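PDB 6HUZ: coenzyme F420-dependent N(5),N(10)-methenyltetrahydromethanopterin reductase-related protein from Desulfurobacterium thermolithotrophum DSM 11699, which binds the iron-guanylylpyridinol cofactor and methenyl-tetrahydrofolate and, as a bacterial paralog of [Fe]-hydrogenase, uses tetrahydrofolate derivatives as substrates. Local coordinates for residues A[18-23]-A[148-153]; A[73-78]-A[96-101]; A[218-223]-A[272-277]. All blocks are in the same frame, centred on the assembly; numbering follows the deposited sequence.

Contact 1. Residues A[18-23]-A[148-153]; sequences LNVPEK and AAIPGT. With FE9 (iron-guanylyl pyridinol cofactor), chain B.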
loop_
_atom_site.group_PDB
_atom_site.type_symbol
_atom_site.label_atom_id
_atom_site.label_comp_id
_atom_site.label_asym_id
_atom_site.label_seq_id
_atom_site.Cartn_x
_atom_site.Cartn_y
_atom_site.Cartn_z
ATOM N N LEU A 18 4.263 -27.560 7.284
ATOM C CA LEU A 18 3.288 -27.194 6.268
ATOM C C LEU A 18 3.031 -28.527 5.533
ATOM O O LEU A 18 3.919 -29.086 4.871
ATOM C CB LEU A 18 3.787 -26.092 5.313
ATOM C CG LEU A 18 2.785 -25.591 4.245
ATOM C CD1 LEU A 18 1.667 -24.705 4.861
ATOM C CD2 LEU A 18 3.492 -24.741 3.199
ATOM N N ASN A 19 1.830 -29.057 5.702
ATOM C CA ASN A 19 1.401 -30.291 5.076
ATOM C C ASN A 19 1.197 -30.003 3.569
ATOM O O ASN A 19 0.061 -29.905 3.132
ATOM C CB ASN A 19 0.081 -30.710 5.705
ATOM C CG ASN A 19 -0.297 -32.119 5.349
ATOM O OD1 ASN A 19 0.394 -32.779 4.579
ATOM N ND2 ASN A 19 -1.399 -32.611 5.899
ATOM N N VAL A 20 2.284 -29.860 2.794
ATOM C CA VAL A 20 2.229 -29.542 1.356
ATOM C C VAL A 20 1.445 -30.592 0.505
ATOM O O VAL A 20 0.666 -30.189 -0.368
ATOM C CB VAL A 20 3.636 -29.247 0.777
ATOM C CG1 VAL A 20 3.567 -29.048 -0.733
ATOM C CG2 VAL A 20 4.231 -27.997 1.434
ATOM N N PRO A 21 1.581 -31.907 0.705
ATOM C CA PRO A 21 0.778 -32.831 -0.120
ATOM C C PRO A 21 -0.733 -32.588 0.046
ATOM O O PRO A 21 -1.487 -32.702 -0.914
ATOM C CB PRO A 21 1.204 -34.226 0.377
ATOM C CG PRO A 21 2.523 -34.029 1.044
ATOM C CD PRO A 21 2.442 -32.643 1.652
ATOM N N GLU A 22 -1.168 -32.238 1.262
ATOM C CA GLU A 22 -2.573 -31.980 1.566
ATOM C C GLU A 22 -3.074 -30.596 1.115
ATOM O O GLU A 22 -4.133 -30.499 0.486
ATOM C CB GLU A 22 -2.793 -32.106 3.086
ATOM C CG GLU A 22 -4.223 -32.415 3.508
ATOM C CD GLU A 22 -5.225 -31.276 3.416
ATOM O OE1 GLU A 22 -6.310 -31.488 2.828
ATOM O OE2 GLU A 22 -4.929 -30.175 3.933
ATOM N N LYS A 23 -2.323 -29.533 1.466
ATOM C CA LYS A 23 -2.679 -28.160 1.169
ATOM C C LYS A 23 -2.500 -27.768 -0.284
ATOM O O LYS A 23 -3.274 -26.956 -0.787
ATOM C CB LYS A 23 -1.850 -27.194 2.039
ATOM C CG LYS A 23 -1.956 -27.441 3.548
ATOM C CD LYS A 23 -2.897 -26.493 4.213
ATOM C CE LYS A 23 -2.669 -26.444 5.699
ATOM N NZ LYS A 23 -3.936 -26.230 6.434
ATOM N N ALA A 148 7.767 -18.848 -7.027
ATOM C CA ALA A 148 6.500 -18.177 -6.626
ATOM C C ALA A 148 5.480 -19.304 -6.458
ATOM O O ALA A 148 4.353 -19.262 -6.965
ATOM C CB ALA A 148 6.053 -17.208 -7.728
ATOM N N ALA A 149 5.953 -20.360 -5.798
ATOM C CA ALA A 149 5.231 -21.617 -5.561
ATOM C C ALA A 149 6.257 -22.567 -4.956
ATOM O O ALA A 149 7.443 -22.224 -4.902
ATOM C CB ALA A 149 4.736 -22.205 -6.913
ATOM N N ILE A 150 5.816 -23.751 -4.500
ATOM C CA ILE A 150 6.744 -24.721 -3.961
ATOM C C ILE A 150 7.046 -25.736 -5.090
ATOM O O ILE A 150 6.156 -26.520 -5.461
ATOM C CB ILE A 150 6.160 -25.432 -2.705
ATOM C CG1 ILE A 150 5.937 -24.372 -1.569
ATOM C CG2 ILE A 150 7.069 -26.597 -2.264
ATOM C CD1 ILE A 150 5.142 -24.951 -0.342
ATOM N N PRO A 151 8.274 -25.771 -5.644
ATOM C CA PRO A 151 8.553 -26.754 -6.711
ATOM C C PRO A 151 8.216 -28.164 -6.244
ATOM O O PRO A 151 8.615 -28.565 -5.134
ATOM C CB PRO A 151 10.044 -26.568 -6.963
ATOM C CG PRO A 151 10.269 -25.091 -6.661
ATOM C CD PRO A 151 9.468 -24.941 -5.377
ATOM N N GLY A 152 7.459 -28.878 -7.083
ATOM C CA GLY A 152 6.998 -30.234 -6.804
ATOM C C GLY A 152 5.498 -30.307 -6.606
ATOM O O GLY A 152 4.914 -31.398 -6.580
ATOM N N THR A 153 4.862 -29.142 -6.457
ATOM C CA THR A 153 3.418 -29.041 -6.304
ATOM C C THR A 153 2.830 -28.749 -7.713
ATOM O O THR A 153 3.506 -28.162 -8.562
ATOM C CB THR A 153 3.069 -27.926 -5.326
ATOM O OG1 THR A 153 3.557 -26.691 -5.856
ATOM C CG2 THR A 153 3.653 -28.167 -3.927
HETATM O O2 FE9 B . 9.642 -21.902 1.515
HETATM FE FE FE9 B . 10.029 -20.545 -1.385
HETATM C C1F FE9 B . 9.546 -22.222 -1.942
HETATM O O1F FE9 B . 9.249 -23.257 -2.292
HETATM C C2F FE9 B . 8.998 -19.846 -2.733
HETATM O O2F FE9 B . 8.387 -19.430 -3.587
HETATM C C8 FE9 B . 11.622 -20.455 -2.428
HETATM O O18 FE9 B . 11.621 -20.143 -3.605
HETATM C C7 FE9 B . 12.940 -20.773 -1.741
HETATM C C6 FE9 B . 12.574 -21.342 -0.400
HETATM N N1 FE9 B . 11.215 -21.336 -0.045
HETATM C C5 FE9 B . 13.614 -21.900 0.479
HETATM C C5M FE9 B . 15.055 -21.838 0.059
HETATM C C4 FE9 B . 13.203 -22.459 1.777
HETATM C C3 FE9 B . 11.761 -22.444 2.151
HETATM C C3M FE9 B . 11.262 -23.017 3.453
HETATM C C2 FE9 B . 10.770 -21.864 1.169
HETATM O O3P FE9 B . 14.193 -22.893 2.605
HETATM P P1 FE9 B . 14.568 -24.450 2.815
HETATM O O1P FE9 B . 13.448 -25.279 2.401
HETATM O O2P FE9 B . 14.754 -24.672 4.406
HETATM O "O5'" FE9 B . 15.881 -24.705 1.949
HETATM C "C5'" FE9 B . 17.152 -24.190 2.316
HETATM C "C4'" FE9 B . 18.164 -25.284 1.995
HETATM O "O4'" FE9 B . 19.482 -24.780 2.169
HETATM C "C1'" FE9 B . 20.297 -25.849 2.632
HETATM C "C2'" FE9 B . 19.401 -26.581 3.607
HETATM O "O2'" FE9 B . 19.813 -27.926 3.888
HETATM C "C3'" FE9 B . 18.046 -26.499 2.914
HETATM O "O3'" FE9 B . 17.755 -27.657 2.130
HETATM N N9A FE9 B . 21.561 -25.313 3.171
HETATM C C4A FE9 B . 22.620 -25.158 2.410
HETATM N N3A FE9 B . 22.881 -25.468 1.120
HETATM C C2A FE9 B . 24.119 -25.238 0.634
HETATM N N2A FE9 B . 24.326 -25.524 -0.671
HETATM N N1A FE9 B . 25.128 -24.730 1.367
HETATM C C6A FE9 B . 24.995 -24.442 2.673
HETATM O O6A FE9 B . 25.930 -23.957 3.332
HETATM C C5A FE9 B . 23.677 -24.630 3.283
HETATM N N7A FE9 B . 23.132 -24.454 4.496
HETATM C C8A FE9 B . 21.842 -24.871 4.413
HETATM O O HOH W 1 8.560 -19.936 0.202
#
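Val20 meets both Ile150 and Thr153, each with a different methyl. Its CG2 reaches the CD1 of Ile150 tip to tip, at 3.6 Å. The Val20 and Thr153 side chains cross at about a right angle, with Val20 CG1 3.3 Å from the CG2 of Thr153. That is shorter than a normal carbon contact, so this end is tightly packed. Leu18 adds a third methyl: its CD2 stands 3.9 Å from Ile150 CD1. The CG1 of Ile150 lies beside its backbone N (chi1 -63°) and the chain then runs on extended, which carries CD1 out to Val20 and Leu18. Tyr13 and Tyr14 of helix 11-17 and Tyr30 pack around this buried group.

Ile150 also starts a type II beta turn that ends at Thr153. The turn lies in the loop after strand 141-144, the last strand of the Rossmann-like sheet. Ile150 O accepts hydrogen bonds from both Thr153 N and Thr153 OG1, the hydroxyl at 2.6 Å. The hydroxyl bond probably holds the Thr153 side chain in its rotation, with its methyl turned to Val20. At Gly152 a CB would jam against the preceding carbonyl O.

Behind Ile150 lies the iron cofactor. Its carbonyl oxygen O1F sits 3.3 Å from Ile150 CA and 3.5 Å from Pro151 CD. Ala149 N makes a weak hydrogen bond to the other carbonyl oxygen, O2F. Methenyltetrahydrofolate touches Ala149 and Ile150 as well. An alanine in place of Ile150 would probably leave the methyls of Leu18 and Val20 without their apolar partner and open a gap beside O1F.

The far side of segment 18-23 is open to solvent: Pro21 points away from the turn, and the exposed Glu22 is poorly ordered.

Contact 2. Residues A[73-78]-A[96-101]; sequences TDDIEA and TFKIAE. With FE9 (iron-guanylyl pyridinol cofactor), chain B.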
loop_
_atom_site.group_PDB
_atom_site.type_symbol
_atom_site.label_atom_id
_atom_site.label_comp_id
_atom_site.label_asym_id
_atom_site.label_seq_id
_atom_site.Cartn_x
_atom_site.Cartn_y
_atom_site.Cartn_z
ATOM N N THR A 73 28.097 -32.309 -1.332
ATOM C CA THR A 73 28.076 -31.447 -0.137
ATOM C C THR A 73 29.106 -30.312 -0.305
ATOM O O THR A 73 29.185 -29.429 0.544
ATOM C CB THR A 73 28.428 -32.226 1.160
ATOM O OG1 THR A 73 29.778 -32.701 1.085
ATOM C CG2 THR A 73 27.471 -33.381 1.439
ATOM N N ASP A 74 29.890 -30.346 -1.395
ATOM C CA ASP A 74 30.943 -29.376 -1.694
ATOM C C ASP A 74 30.418 -28.269 -2.605
ATOM O O ASP A 74 30.255 -28.471 -3.811
ATOM C CB ASP A 74 32.118 -30.125 -2.359
ATOM C CG ASP A 74 33.435 -29.375 -2.392
ATOM O OD1 ASP A 74 33.411 -28.123 -2.316
ATOM O OD2 ASP A 74 34.492 -30.039 -2.508
ATOM N N ASP A 75 30.156 -27.101 -2.025
ATOM C CA ASP A 75 29.632 -25.940 -2.746
ATOM C C ASP A 75 30.640 -25.376 -3.724
ATOM O O ASP A 75 30.266 -24.976 -4.820
ATOM C CB ASP A 75 29.231 -24.828 -1.760
ATOM C CG ASP A 75 27.991 -25.080 -0.921
ATOM O OD1 ASP A 75 27.269 -26.063 -1.196
ATOM O OD2 ASP A 75 27.747 -24.294 0.017
ATOM N N ILE A 76 31.920 -25.336 -3.334
ATOM C CA ILE A 76 32.971 -24.821 -4.213
ATOM C C ILE A 76 33.148 -25.732 -5.428
ATOM O O ILE A 76 33.236 -25.252 -6.554
ATOM C CB ILE A 76 34.305 -24.625 -3.447
ATOM C CG1 ILE A 76 34.222 -23.384 -2.533
ATOM C CG2 ILE A 76 35.468 -24.496 -4.441
ATOM C CD1 ILE A 76 35.477 -23.112 -1.710
ATOM N N GLU A 77 33.204 -27.033 -5.219
ATOM C CA GLU A 77 33.382 -27.935 -6.347
ATOM C C GLU A 77 32.157 -27.904 -7.238
ATOM O O GLU A 77 32.287 -27.998 -8.457
ATOM C CB GLU A 77 33.705 -29.358 -5.885
ATOM C CG GLU A 77 35.186 -29.575 -5.631
ATOM C CD GLU A 77 36.064 -29.411 -6.857
ATOM O OE1 GLU A 77 35.792 -30.079 -7.881
ATOM O OE2 GLU A 77 37.027 -28.611 -6.793
ATOM N N ALA A 78 30.971 -27.744 -6.640
ATOM C CA ALA A 78 29.717 -27.695 -7.380
ATOM C C ALA A 78 29.636 -26.466 -8.295
ATOM O O ALA A 78 28.891 -26.490 -9.271
ATOM C CB ALA A 78 28.546 -27.672 -6.405
ATOM N N THR A 96 22.982 -17.416 2.728
ATOM C CA THR A 96 22.965 -17.125 1.294
ATOM C C THR A 96 24.186 -16.281 0.912
ATOM O O THR A 96 24.846 -16.575 -0.082
ATOM C CB THR A 96 21.642 -16.458 0.904
ATOM O OG1 THR A 96 20.568 -17.342 1.243
ATOM C CG2 THR A 96 21.569 -16.130 -0.582
ATOM N N PHE A 97 24.503 -15.250 1.710
ATOM C CA PHE A 97 25.668 -14.392 1.454
ATOM C C PHE A 97 26.945 -15.208 1.462
ATOM O O PHE A 97 27.802 -15.051 0.595
ATOM C CB PHE A 97 25.783 -13.309 2.556
ATOM C CG PHE A 97 24.744 -12.210 2.543
ATOM C CD1 PHE A 97 24.206 -11.753 1.352
ATOM C CD2 PHE A 97 24.355 -11.586 3.719
ATOM C CE1 PHE A 97 23.274 -10.723 1.338
ATOM C CE2 PHE A 97 23.430 -10.552 3.700
ATOM C CZ PHE A 97 22.889 -10.129 2.509
ATOM N N LYS A 98 27.085 -16.075 2.456
ATOM C CA LYS A 98 28.268 -16.903 2.581
ATOM C C LYS A 98 28.478 -17.756 1.333
ATOM O O LYS A 98 29.557 -17.723 0.742
ATOM C CB LYS A 98 28.151 -17.787 3.834
ATOM C CG LYS A 98 29.436 -18.522 4.207
ATOM C CD LYS A 98 29.187 -19.997 4.539
ATOM C CE LYS A 98 29.150 -20.859 3.300
ATOM N NZ LYS A 98 28.615 -22.218 3.570
ATOM N N ILE A 99 27.446 -18.512 0.927
ATOM C CA ILE A 99 27.533 -19.392 -0.244
ATOM C C ILE A 99 27.889 -18.600 -1.496
ATOM O O ILE A 99 28.799 -18.991 -2.228
ATOM C CB ILE A 99 26.208 -20.192 -0.434
ATOM C CG1 ILE A 99 25.943 -21.125 0.762
ATOM C CG2 ILE A 99 26.234 -21.006 -1.722
ATOM C CD1 ILE A 99 24.508 -21.364 1.045
ATOM N N ALA A 100 27.167 -17.488 -1.753
ATOM C CA ALA A 100 27.419 -16.659 -2.934
ATOM C C ALA A 100 28.853 -16.110 -2.975
ATOM O O ALA A 100 29.482 -16.086 -4.029
ATOM C CB ALA A 100 26.428 -15.516 -2.967
ATOM N N GLU A 101 29.372 -15.675 -1.833
ATOM C CA GLU A 101 30.720 -15.120 -1.779
ATOM C C GLU A 101 31.771 -16.203 -1.991
ATOM O O GLU A 101 32.808 -15.956 -2.600
ATOM C CB GLU A 101 30.921 -14.461 -0.410
ATOM C CG GLU A 101 32.091 -13.498 -0.316
ATOM C CD GLU A 101 31.967 -12.520 0.842
ATOM O OE1 GLU A 101 32.637 -11.462 0.796
ATOM O OE2 GLU A 101 31.197 -12.805 1.790
HETATM O O2 FE9 B . 9.642 -21.902 1.515
HETATM FE FE FE9 B . 10.029 -20.545 -1.385
HETATM C C1F FE9 B . 9.546 -22.222 -1.942
HETATM O O1F FE9 B . 9.249 -23.257 -2.292
HETATM C C2F FE9 B . 8.998 -19.846 -2.733
HETATM O O2F FE9 B . 8.387 -19.430 -3.587
HETATM C C8 FE9 B . 11.622 -20.455 -2.428
HETATM O O18 FE9 B . 11.621 -20.143 -3.605
HETATM C C7 FE9 B . 12.940 -20.773 -1.741
HETATM C C6 FE9 B . 12.574 -21.342 -0.400
HETATM N N1 FE9 B . 11.215 -21.336 -0.045
HETATM C C5 FE9 B . 13.614 -21.900 0.479
HETATM C C5M FE9 B . 15.055 -21.838 0.059
HETATM C C4 FE9 B . 13.203 -22.459 1.777
HETATM C C3 FE9 B . 11.761 -22.444 2.151
HETATM C C3M FE9 B . 11.262 -23.017 3.453
HETATM C C2 FE9 B . 10.770 -21.864 1.169
HETATM O O3P FE9 B . 14.193 -22.893 2.605
HETATM P P1 FE9 B . 14.568 -24.450 2.815
HETATM O O1P FE9 B . 13.448 -25.279 2.401
HETATM O O2P FE9 B . 14.754 -24.672 4.406
HETATM O "O5'" FE9 B . 15.881 -24.705 1.949
HETATM C "C5'" FE9 B . 17.152 -24.190 2.316
HETATM C "C4'" FE9 B . 18.164 -25.284 1.995
HETATM O "O4'" FE9 B . 19.482 -24.780 2.169
HETATM C "C1'" FE9 B . 20.297 -25.849 2.632
HETATM C "C2'" FE9 B . 19.401 -26.581 3.607
HETATM O "O2'" FE9 B . 19.813 -27.926 3.888
HETATM C "C3'" FE9 B . 18.046 -26.499 2.914
HETATM O "O3'" FE9 B . 17.755 -27.657 2.130
HETATM N N9A FE9 B . 21.561 -25.313 3.171
HETATM C C4A FE9 B . 22.620 -25.158 2.410
HETATM N N3A FE9 B . 22.881 -25.468 1.120
HETATM C C2A FE9 B . 24.119 -25.238 0.634
HETATM N N2A FE9 B . 24.326 -25.524 -0.671
HETATM N N1A FE9 B . 25.128 -24.730 1.367
HETATM C C6A FE9 B . 24.995 -24.442 2.673
HETATM O O6A FE9 B . 25.930 -23.957 3.332
HETATM C C5A FE9 B . 23.677 -24.630 3.283
HETATM N N7A FE9 B . 23.132 -24.454 4.496
HETATM C C8A FE9 B . 21.842 -24.871 4.413
HETATM O O HOH W 1 8.560 -19.936 0.202
#
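Asp75 and Ile99 carry their CG and CG1 beside their own backbone N (chi1 -71° at Asp75), which brings the carboxylate and the isoleucine branch to the same base. Across the gap, Asp75 OD2 rests 3.7 Å from Ile99 CG1. This is a van der Waals contact, and no hydrogen bond joins the two segments directly. The guanine of the iron-guanylylpyridinol cofactor joins them instead.

The carboxylate of Asp75 meets one edge of the base with both oxygens. OD2 accepts a hydrogen bond from N1A at 3.0 Å, nearly straight (178°). OD1 accepts one from the amino nitrogen N2A, also at 3.0 Å but more bent (145°). The carboxylate is twisted moderately against the base. OD1 has a second partner in Ser49 OG, which should help to hold the carboxylate in its rotation.

Ile99 works on the base from another direction. Its CD1 lies over the ring face, 3.4 Å from N1A. Lys98, its chain bent twice on the way, brings NZ to the guanine oxygen O6A at 3.2 Å, a weak bond. The same NZ is 4.2 Å from Asp75 OD2, too far for a salt bridge, though the opposite charges would probably still attract.

Asp75 lies in the weakly bonded short helix that follows strand 70-72 of the Rossmann-like sheet. Asp74 is its N-cap, with OD1 accepting from Glu77 N. Ile99 comes from helix 95-103, which follows strand 84-87, and it also packs on Tyr6 of strand 2-6.

The pattern of donors and acceptors is consistent with selection of guanine. An aspartate that accepts from both N1 and the 2-amino group is the pairing used by GTP-binding proteins, and an adenine would offer neither proton in its usual form.

Contact 3. Residues A[218-223]-A[272-277]; sequences IEYYKV and QSMILD. With GUE (5,10-Methenyltetrahydrofolate), chain C.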
loop_
_atom_site.group_PDB
_atom_site.type_symbol
_atom_site.label_atom_id
_atom_site.label_comp_id
_atom_site.label_asym_id
_atom_site.label_seq_id
_atom_site.Cartn_x
_atom_site.Cartn_y
_atom_site.Cartn_z
ATOM N N ILE A 218 -8.201 -1.746 -8.151
ATOM C CA ILE A 218 -8.927 -1.788 -9.422
ATOM C C ILE A 218 -10.422 -1.716 -9.102
ATOM O O ILE A 218 -11.163 -1.053 -9.817
ATOM C CB ILE A 218 -8.569 -3.042 -10.233
ATOM C CG1 ILE A 218 -7.052 -3.063 -10.549
ATOM C CG2 ILE A 218 -9.402 -3.100 -11.520
ATOM C CD1 ILE A 218 -6.519 -1.802 -11.233
ATOM N N GLU A 219 -10.853 -2.362 -8.026
ATOM C CA GLU A 219 -12.262 -2.295 -7.671
ATOM C C GLU A 219 -12.644 -0.829 -7.387
ATOM O O GLU A 219 -13.661 -0.357 -7.878
ATOM C CB GLU A 219 -12.569 -3.187 -6.463
ATOM C CG GLU A 219 -14.054 -3.196 -6.122
ATOM C CD GLU A 219 -14.493 -4.354 -5.249
ATOM O OE1 GLU A 219 -15.090 -4.089 -4.182
ATOM O OE2 GLU A 219 -14.247 -5.526 -5.630
ATOM N N TYR A 220 -11.806 -0.104 -6.641
ATOM C CA TYR A 220 -12.064 1.298 -6.318
ATOM C C TYR A 220 -12.015 2.151 -7.597
ATOM O O TYR A 220 -12.776 3.096 -7.744
ATOM C CB TYR A 220 -11.065 1.790 -5.248
ATOM C CG TYR A 220 -10.973 3.286 -5.196
ATOM C CD1 TYR A 220 -12.054 4.056 -4.769
ATOM C CD2 TYR A 220 -9.820 3.947 -5.611
ATOM C CE1 TYR A 220 -11.992 5.444 -4.758
ATOM C CE2 TYR A 220 -9.755 5.342 -5.622
ATOM C CZ TYR A 220 -10.844 6.084 -5.195
ATOM O OH TYR A 220 -10.790 7.455 -5.217
ATOM N N TYR A 221 -11.131 1.826 -8.525
ATOM C CA TYR A 221 -11.060 2.571 -9.778
ATOM C C TYR A 221 -12.386 2.388 -10.548
ATOM O O TYR A 221 -12.924 3.360 -11.091
ATOM C CB TYR A 221 -9.872 2.040 -10.624
ATOM C CG TYR A 221 -9.973 2.391 -12.083
ATOM C CD1 TYR A 221 -9.481 3.592 -12.563
ATOM C CD2 TYR A 221 -10.565 1.521 -12.988
ATOM C CE1 TYR A 221 -9.579 3.929 -13.904
ATOM C CE2 TYR A 221 -10.676 1.851 -14.333
ATOM C CZ TYR A 221 -10.189 3.062 -14.785
ATOM O OH TYR A 221 -10.270 3.409 -16.108
ATOM N N LYS A 222 -12.915 1.144 -10.616
ATOM C CA LYS A 222 -14.190 0.915 -11.348
ATOM C C LYS A 222 -15.366 1.670 -10.689
ATOM O O LYS A 222 -16.196 2.241 -11.394
ATOM C CB LYS A 222 -14.491 -0.587 -11.447
ATOM C CG LYS A 222 -13.673 -1.289 -12.534
ATOM C CD LYS A 222 -13.319 -2.713 -12.161
ATOM C CE LYS A 222 -14.516 -3.601 -11.954
ATOM N NZ LYS A 222 -14.288 -4.563 -10.851
ATOM N N VAL A 223 -15.440 1.685 -9.338
ATOM C CA VAL A 223 -16.516 2.419 -8.645
ATOM C C VAL A 223 -16.348 3.908 -8.950
ATOM O O VAL A 223 -17.317 4.597 -9.223
ATOM C CB VAL A 223 -16.481 2.191 -7.115
ATOM C CG1 VAL A 223 -17.492 3.103 -6.406
ATOM C CG2 VAL A 223 -16.759 0.737 -6.775
ATOM N N GLN A 272 -18.904 2.099 4.865
ATOM C CA GLN A 272 -20.319 1.875 4.556
ATOM C C GLN A 272 -20.825 2.781 3.422
ATOM O O GLN A 272 -21.665 2.357 2.618
ATOM C CB GLN A 272 -21.198 2.090 5.811
ATOM C CG GLN A 272 -20.899 1.127 6.957
ATOM C CD GLN A 272 -20.612 -0.295 6.502
ATOM O OE1 GLN A 272 -21.484 -1.015 6.023
ATOM N NE2 GLN A 272 -19.377 -0.747 6.643
ATOM N N SER A 273 -20.317 4.006 3.345
ATOM C CA SER A 273 -20.761 4.965 2.340
ATOM C C SER A 273 -20.119 4.755 0.978
ATOM O O SER A 273 -20.452 5.467 0.039
ATOM C CB SER A 273 -20.565 6.384 2.839
ATOM O OG SER A 273 -21.519 6.652 3.848
ATOM N N MET A 274 -19.217 3.783 0.859
ATOM C CA MET A 274 -18.596 3.519 -0.438
ATOM C C MET A 274 -19.084 2.171 -0.986
ATOM O O MET A 274 -18.574 1.694 -2.007
ATOM C CB MET A 274 -17.075 3.627 -0.324
ATOM C CG MET A 274 -16.566 5.069 -0.385
ATOM S SD MET A 274 -16.921 5.938 -1.976
ATOM C CE MET A 274 -16.022 4.830 -3.179
ATOM N N ILE A 275 -20.096 1.545 -0.316
ATOM C CA ILE A 275 -20.690 0.292 -0.796
ATOM C C ILE A 275 -21.832 0.825 -1.680
ATOM O O ILE A 275 -22.967 0.985 -1.214
ATOM C CB ILE A 275 -21.186 -0.611 0.363
ATOM C CG1 ILE A 275 -19.999 -1.083 1.219
ATOM C CG2 ILE A 275 -21.968 -1.813 -0.157
ATOM C CD1 ILE A 275 -20.419 -1.687 2.577
ATOM N N LEU A 276 -21.511 1.157 -2.938
ATOM C CA LEU A 276 -22.483 1.756 -3.869
ATOM C C LEU A 276 -23.136 0.781 -4.866
ATOM O O LEU A 276 -24.246 1.059 -5.312
ATOM C CB LEU A 276 -21.835 2.949 -4.580
ATOM C CG LEU A 276 -21.283 4.023 -3.625
ATOM C CD1 LEU A 276 -20.342 4.989 -4.344
ATOM C CD2 LEU A 276 -22.396 4.778 -2.945
ATOM N N ASP A 277 -22.484 -0.349 -5.198
ATOM C CA ASP A 277 -23.059 -1.361 -6.105
ATOM C C ASP A 277 -22.574 -2.708 -5.609
ATOM O O ASP A 277 -21.518 -3.190 -6.041
ATOM C CB ASP A 277 -22.642 -1.137 -7.574
ATOM C CG ASP A 277 -23.302 -2.104 -8.557
ATOM O OD1 ASP A 277 -23.958 -3.070 -8.099
ATOM O OD2 ASP A 277 -23.165 -1.892 -9.778
HETATM N N1 GUE C . -17.860 7.696 1.487
HETATM C C2 GUE C . -16.780 8.105 2.206
HETATM N N3 GUE C . -16.048 9.175 1.880
HETATM C C4 GUE C . -16.311 9.946 0.839
HETATM C C6 GUE C . -19.361 10.232 -1.435
HETATM C "C1'" GUE C . -16.612 13.457 -6.290
HETATM C "C2'" GUE C . -15.690 12.655 -5.605
HETATM C "C3'" GUE C . -16.115 11.828 -4.561
HETATM C "C4'" GUE C . -17.464 11.805 -4.169
HETATM C "C5'" GUE C . -18.373 12.635 -4.846
HETATM O O4 GUE C . -15.592 10.941 0.603
HETATM C C4A GUE C . -17.491 9.589 0.023
HETATM N N5 GUE C . -17.933 10.203 -1.151
HETATM C C7 GUE C . -19.732 8.756 -1.505
HETATM N N8 GUE C . -19.336 8.021 -0.308
HETATM C C8A GUE C . -18.251 8.400 0.412
HETATM N N2 GUE C . -16.434 7.352 3.279
HETATM C C9 GUE C . -19.338 10.718 -2.892
HETATM N N10 GUE C . -17.924 11.044 -3.067
HETATM C "C6'" GUE C . -17.946 13.443 -5.897
HETATM C C11 GUE C . -16.167 14.357 -7.423
HETATM O O11 GUE C . -15.098 14.166 -7.983
HETATM N N GUE C . -16.954 15.380 -7.777
HETATM C CA GUE C . -16.532 16.405 -8.734
HETATM C C GUE C . -16.625 17.798 -8.145
HETATM O OX1 GUE C . -17.460 18.026 -7.232
HETATM O OX2 GUE C . -15.866 18.698 -8.568
HETATM C CB GUE C . -17.306 16.304 -10.054
HETATM C CG GUE C . -18.315 15.150 -10.095
HETATM C CD GUE C . -19.168 15.151 -11.357
HETATM O OE1 GUE C . -19.331 14.056 -11.961
HETATM O OE2 GUE C . -19.688 16.234 -11.738
HETATM C C1 GUE C . -17.196 10.654 -2.091
#
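The methyl of Met274 lies where Val223 and Tyr220 of one helix both reach it. The Val223 and Met274 side chains cross obliquely, with Val223 CG1 3.9 Å from Met274 CE. Leu276 instead lies at about a right angle to Val223 and brings its CD1 to 4.0 Å from the same CG1. Tyr220, one helical turn earlier, turns its ring edge to the site: Met274 CE lies near the ring plane, 4.3 Å from CD1 of Tyr220.

Met274 reaches there by two bends (chi2 -63°, chi3 -60°). They fold its chain back, and the middle of the side chain is left against methenyltetrahydrofolate. SD lies over the face of the pterin, 3.7 Å from C8A, and CG is 3.5 Å from N1. Just before it, Ser273 O accepts a hydrogen bond from N8 of the ligand at 2.8 Å. Met274 therefore packs on the helix with its methyl and on the folate with its sulfur. The backbone of the loop is held by Gln281, whose side chain bonds to Met274 O and to Leu276 N.

Helix 207-228 supplies Tyr220 and Val223. The loop comes between helix 264-271 and helix 282-292, in the all-helical part of the subunit. Tyr220 also packs on helix 232-262, and Val208 of the second subunit touches Met274.

Contacts 1 and 2 both belong to the Rossmann-like part and both touch the iron cofactor, but at opposite ends of it. Contact 1 is buried and apolar, beside the iron carbonyls. Contact 2 is only partly buried and polar, reading the guanine through charged side chains. Contact 3 lies about 51 Å from contact 2, centre to centre, in the helical region. It is buried and apolar like contact 1, but in it a loop packs on a long helix, while in contact 1 a loop after the sheet meets a short helix. Contacts 1 and 3 both touch methenyltetrahydrofolate and the second subunit; Ala149 of one subunit packs on Ser273 of the other. Contact 2 touches no other chain.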